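Local coordinates for probable outer membrane protein (Pseudomonas aeruginosa, PDB 3DWO) that probably carries long-chain fatty acids or other hydrophobic compounds across the outer membrane, as a beta-barrel member of the FadL family, at residues L282-W292 and A304-F314. Sequence-based numbering, arbitrary orientation.
Sequences LDIPAYASLDW and ASATWTEWSSF. With C8E ((hydroxyethyloxy)tri(ethyloxy)octane), chain I.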
loop_
_atom_site.group_PDB
_atom_site.type_symbol
_atom_site.label_atom_id
_atom_site.label_comp_id
_atom_site.label_asym_id
_atom_site.label_seq_id
_atom_site.Cartn_x
_atom_site.Cartn_y
_atom_site.Cartn_z
ATOM N N LEU A 282 -9.630 4.312 -6.806
ATOM C CA LEU A 282 -8.588 3.528 -6.153
ATOM C C LEU A 282 -9.226 2.980 -4.877
ATOM O O LEU A 282 -8.850 3.347 -3.763
ATOM C CB LEU A 282 -7.379 4.413 -5.829
ATOM C CG LEU A 282 -5.997 3.782 -5.582
ATOM C CD1 LEU A 282 -6.038 2.898 -4.359
ATOM C CD2 LEU A 282 -5.567 2.971 -6.786
ATOM N N ASP A 283 -10.218 2.112 -5.054
ATOM C CA ASP A 283 -10.923 1.521 -3.920
ATOM C C ASP A 283 -9.990 0.717 -3.026
ATOM O O ASP A 283 -9.131 -0.024 -3.512
ATOM C CB ASP A 283 -12.054 0.602 -4.398
ATOM C CG ASP A 283 -13.134 1.341 -5.175
ATOM O OD1 ASP A 283 -13.212 2.590 -5.091
ATOM O OD2 ASP A 283 -13.923 0.659 -5.863
ATOM N N ILE A 284 -10.155 0.869 -1.718
ATOM C CA ILE A 284 -9.346 0.117 -0.773
ATOM C C ILE A 284 -9.974 -1.274 -0.752
ATOM O O ILE A 284 -11.136 -1.435 -0.381
ATOM C CB ILE A 284 -9.394 0.757 0.624
ATOM C CG1 ILE A 284 -8.943 2.218 0.524
ATOM C CG2 ILE A 284 -8.482 -0.002 1.585
ATOM C CD1 ILE A 284 -8.976 2.971 1.839
ATOM N N PRO A 285 -9.212 -2.299 -1.153
ATOM C CA PRO A 285 -9.704 -3.678 -1.191
ATOM C C PRO A 285 -10.257 -4.259 0.105
ATOM O O PRO A 285 -9.784 -3.956 1.197
ATOM C CB PRO A 285 -8.499 -4.460 -1.714
ATOM C CG PRO A 285 -7.346 -3.669 -1.202
ATOM C CD PRO A 285 -7.771 -2.251 -1.455
ATOM N N ALA A 286 -11.277 -5.096 -0.044
ATOM C CA ALA A 286 -11.908 -5.766 1.080
ATOM C C ALA A 286 -10.995 -6.912 1.482
ATOM O O ALA A 286 -10.230 -7.417 0.664
ATOM C CB ALA A 286 -13.272 -6.319 0.666
ATOM N N TYR A 287 -11.055 -7.306 2.747
ATOM C CA TYR A 287 -10.254 -8.424 3.202
ATOM C C TYR A 287 -10.862 -9.046 4.444
ATOM O O TYR A 287 -11.609 -8.397 5.173
ATOM C CB TYR A 287 -8.806 -8.000 3.477
ATOM C CG TYR A 287 -8.624 -6.967 4.564
ATOM C CD1 TYR A 287 -8.695 -5.604 4.276
ATOM C CD2 TYR A 287 -8.331 -7.353 5.870
ATOM C CE1 TYR A 287 -8.466 -4.650 5.260
ATOM C CE2 TYR A 287 -8.104 -6.410 6.864
ATOM C CZ TYR A 287 -8.169 -5.057 6.552
ATOM O OH TYR A 287 -7.914 -4.115 7.525
ATOM N N ALA A 288 -10.545 -10.314 4.667
ATOM C CA ALA A 288 -11.051 -11.054 5.812
ATOM C C ALA A 288 -9.893 -11.805 6.442
ATOM O O ALA A 288 -9.012 -12.297 5.740
ATOM C CB ALA A 288 -12.132 -12.037 5.360
ATOM N N SER A 289 -9.892 -11.892 7.764
ATOM C CA SER A 289 -8.822 -12.598 8.453
ATOM C C SER A 289 -9.354 -13.534 9.527
ATOM O O SER A 289 -10.310 -13.218 10.237
ATOM C CB SER A 289 -7.837 -11.596 9.068
ATOM O OG SER A 289 -8.515 -10.618 9.834
ATOM N N LEU A 290 -8.728 -14.700 9.621
ATOM C CA LEU A 290 -9.101 -15.703 10.602
ATOM C C LEU A 290 -7.939 -15.763 11.591
ATOM O O LEU A 290 -6.805 -16.013 11.194
ATOM C CB LEU A 290 -9.290 -17.057 9.907
ATOM C CG LEU A 290 -10.102 -18.158 10.599
ATOM C CD1 LEU A 290 -9.449 -18.545 11.923
ATOM C CD2 LEU A 290 -11.527 -17.673 10.825
ATOM N N ASP A 291 -8.213 -15.516 12.870
ATOM C CA ASP A 291 -7.166 -15.544 13.887
ATOM C C ASP A 291 -7.405 -16.581 14.982
ATOM O O ASP A 291 -8.542 -16.833 15.391
ATOM C CB ASP A 291 -7.014 -14.164 14.525
ATOM C CG ASP A 291 -6.734 -13.081 13.506
ATOM O OD1 ASP A 291 -5.718 -13.187 12.784
ATOM O OD2 ASP A 291 -7.529 -12.122 13.426
ATOM N N TRP A 292 -6.314 -17.169 15.459
ATOM C CA TRP A 292 -6.366 -18.180 16.501
ATOM C C TRP A 292 -5.211 -18.012 17.477
ATOM O O TRP A 292 -4.046 -17.999 17.087
ATOM C CB TRP A 292 -6.320 -19.579 15.878
ATOM C CG TRP A 292 -6.284 -20.699 16.880
ATOM C CD1 TRP A 292 -7.007 -20.793 18.037
ATOM C CD2 TRP A 292 -5.516 -21.907 16.791
ATOM N NE1 TRP A 292 -6.738 -21.984 18.672
ATOM C CE2 TRP A 292 -5.826 -22.686 17.930
ATOM C CE3 TRP A 292 -4.595 -22.407 15.859
ATOM C CZ2 TRP A 292 -5.248 -23.941 18.163
ATOM C CZ3 TRP A 292 -4.018 -23.656 16.091
ATOM C CH2 TRP A 292 -4.349 -24.407 17.237
ATOM N N ALA A 304 -1.812 -17.902 15.187
ATOM C CA ALA A 304 -1.751 -18.214 13.765
ATOM C C ALA A 304 -2.767 -17.303 13.113
ATOM O O ALA A 304 -3.801 -16.997 13.708
ATOM C CB ALA A 304 -2.120 -19.672 13.513
ATOM N N SER A 305 -2.486 -16.868 11.893
ATOM C CA SER A 305 -3.410 -15.977 11.214
ATOM C C SER A 305 -3.404 -16.156 9.701
ATOM O O SER A 305 -2.359 -16.382 9.096
ATOM C CB SER A 305 -3.073 -14.529 11.583
ATOM O OG SER A 305 -3.838 -13.622 10.816
ATOM N N ALA A 306 -4.582 -16.060 9.096
ATOM C CA ALA A 306 -4.718 -16.193 7.648
ATOM C C ALA A 306 -5.600 -15.067 7.141
ATOM O O ALA A 306 -6.771 -14.974 7.517
ATOM C CB ALA A 306 -5.340 -17.534 7.293
ATOM N N THR A 307 -5.043 -14.206 6.297
ATOM C CA THR A 307 -5.822 -13.100 5.758
ATOM C C THR A 307 -5.981 -13.202 4.249
ATOM O O THR A 307 -5.000 -13.324 3.514
ATOM C CB THR A 307 -5.187 -11.733 6.112
ATOM O OG1 THR A 307 -5.201 -11.554 7.532
ATOM C CG2 THR A 307 -5.959 -10.594 5.461
ATOM N N TRP A 308 -7.232 -13.164 3.802
ATOM C CA TRP A 308 -7.559 -13.229 2.386
ATOM C C TRP A 308 -7.912 -11.820 1.948
ATOM O O TRP A 308 -8.898 -11.254 2.411
ATOM C CB TRP A 308 -8.766 -14.140 2.154
ATOM C CG TRP A 308 -9.260 -14.159 0.734
ATOM C CD1 TRP A 308 -8.716 -14.840 -0.322
ATOM C CD2 TRP A 308 -10.411 -13.480 0.222
ATOM N NE1 TRP A 308 -9.464 -14.631 -1.457
ATOM C CE2 TRP A 308 -10.510 -13.799 -1.152
ATOM C CE3 TRP A 308 -11.371 -12.633 0.791
ATOM C CZ2 TRP A 308 -11.535 -13.301 -1.968
ATOM C CZ3 TRP A 308 -12.395 -12.137 -0.021
ATOM C CH2 TRP A 308 -12.465 -12.475 -1.387
ATOM N N THR A 309 -7.108 -11.247 1.062
ATOM C CA THR A 309 -7.381 -9.898 0.596
ATOM C C THR A 309 -7.946 -9.941 -0.814
ATOM O O THR A 309 -7.356 -10.550 -1.709
ATOM C CB THR A 309 -6.107 -9.051 0.629
ATOM O OG1 THR A 309 -5.565 -9.092 1.953
ATOM C CG2 THR A 309 -6.411 -7.602 0.266
ATOM N N GLU A 310 -9.097 -9.302 -1.004
ATOM C CA GLU A 310 -9.758 -9.285 -2.303
ATOM C C GLU A 310 -9.171 -8.213 -3.219
ATOM O O GLU A 310 -9.857 -7.285 -3.646
ATOM C CB GLU A 310 -11.264 -9.071 -2.112
ATOM C CG GLU A 310 -12.087 -9.306 -3.372
ATOM C CD GLU A 310 -13.585 -9.320 -3.101
ATOM O OE1 GLU A 310 -14.079 -8.428 -2.374
ATOM O OE2 GLU A 310 -14.269 -10.221 -3.627
ATOM N N TRP A 311 -7.885 -8.353 -3.509
ATOM C CA TRP A 311 -7.176 -7.415 -4.362
ATOM C C TRP A 311 -7.704 -7.447 -5.787
ATOM O O TRP A 311 -7.369 -6.589 -6.600
ATOM C CB TRP A 311 -5.681 -7.749 -4.382
ATOM C CG TRP A 311 -4.859 -7.003 -3.386
ATOM C CD1 TRP A 311 -4.168 -7.530 -2.331
ATOM C CD2 TRP A 311 -4.565 -5.600 -3.399
ATOM N NE1 TRP A 311 -3.453 -6.539 -1.690
ATOM C CE2 TRP A 311 -3.679 -5.347 -2.325
ATOM C CE3 TRP A 311 -4.963 -4.532 -4.215
ATOM C CZ2 TRP A 311 -3.180 -4.070 -2.049
ATOM C CZ3 TRP A 311 -4.469 -3.258 -3.941
ATOM C CH2 TRP A 311 -3.584 -3.040 -2.863
ATOM N N SER A 312 -8.527 -8.441 -6.088
ATOM C CA SER A 312 -9.078 -8.587 -7.422
ATOM C C SER A 312 -9.910 -7.384 -7.866
ATOM O O SER A 312 -10.185 -7.220 -9.059
ATOM C CB SER A 312 -9.931 -9.852 -7.497
ATOM O OG SER A 312 -10.248 -10.132 -8.845
ATOM N N SER A 313 -10.317 -6.543 -6.914
ATOM C CA SER A 313 -11.099 -5.367 -7.260
ATOM C C SER A 313 -10.220 -4.350 -7.992
ATOM O O SER A 313 -10.729 -3.484 -8.701
ATOM C CB SER A 313 -11.723 -4.734 -6.007
ATOM O OG SER A 313 -10.742 -4.165 -5.159
ATOM N N PHE A 314 -8.903 -4.446 -7.824
ATOM C CA PHE A 314 -8.005 -3.527 -8.516
ATOM C C PHE A 314 -7.722 -4.086 -9.909
ATOM O O PHE A 314 -6.698 -4.729 -10.146
ATOM C CB PHE A 314 -6.691 -3.350 -7.751
ATOM C CG PHE A 314 -5.813 -2.269 -8.318
ATOM C CD1 PHE A 314 -6.270 -0.951 -8.381
ATOM C CD2 PHE A 314 -4.542 -2.564 -8.804
ATOM C CE1 PHE A 314 -5.475 0.056 -8.920
ATOM C CE2 PHE A 314 -3.733 -1.559 -9.348
ATOM C CZ PHE A 314 -4.199 -0.249 -9.406
HETATM C C2 C8E I . -11.726 -18.009 -1.566
HETATM C C3 C8E I . -12.396 -16.974 -0.779
HETATM C C4 C8E I . -12.438 -17.438 0.597
HETATM C C5 C8E I . -12.205 -16.288 1.508
HETATM C C6 C8E I . -12.570 -16.637 2.870
HETATM C C7 C8E I . -11.306 -16.365 3.533
HETATM C C8 C8E I . -11.535 -16.200 4.980
HETATM O O9 C8E I . -10.540 -16.109 5.982
HETATM O O HOH W 1 -9.468 -1.743 -5.745
HETATM O O HOH W 2 -12.031 -5.821 -2.905
#
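Pro285 lays its CG over one face of the Trp311 indole, 3.9 Å from the centroid of the six-membered ring and 7° off its normal, a CH-pi contact. Leu282 CD2 reaches Phe314 CE1 at 3.6 Å. Beyond the strand ends two waters link the two segments: one bridges Asp283 O and Ser313 OG, the other joins Ala286 N, Glu310 O and Ser313 OG. From Ala286 to Trp292 the backbones run antiparallel, and seven N-H...O bonds, from Glu310 N to Ala286 O through to Ala304 N to Trp292 O, tie them together. Tyr287, Ser289 and Asp291 share one face with Thr309, Thr307 and Ser305 in non-hydrogen-bonded pairs. There Ser305 OG donates to Asp291 OD1 (2.8 Å), meeting the oxygen nearly along its C-O axis. Thr307 OG1 packs against Ser289 CB (3.1 Å), a van der Waals contact, and Thr307 CG2 lies 4.0 Å from Tyr287 CD2; the Tyr287 ring, set by chi1 of 62° between N and the carbonyl carbon, leans away from the partner strand and stacks on His233. On the other face, Trp308 receives the alkyl tail of a detergent molecule, whose C5 lies 3.6 Å from Trp308 CD2, while Glu310 CA sits over the opposite face of the indole, near the rim. Leu290 and Trp292 are on the surface of this same side. Strands 287-295 and 300-309 form an antiparallel beta hairpin, flanked by strands 226-248 and 336-346, in the wall of a FadL-type outer-membrane barrel, with the detergent-bearing face consistent with a lipid-facing exterior.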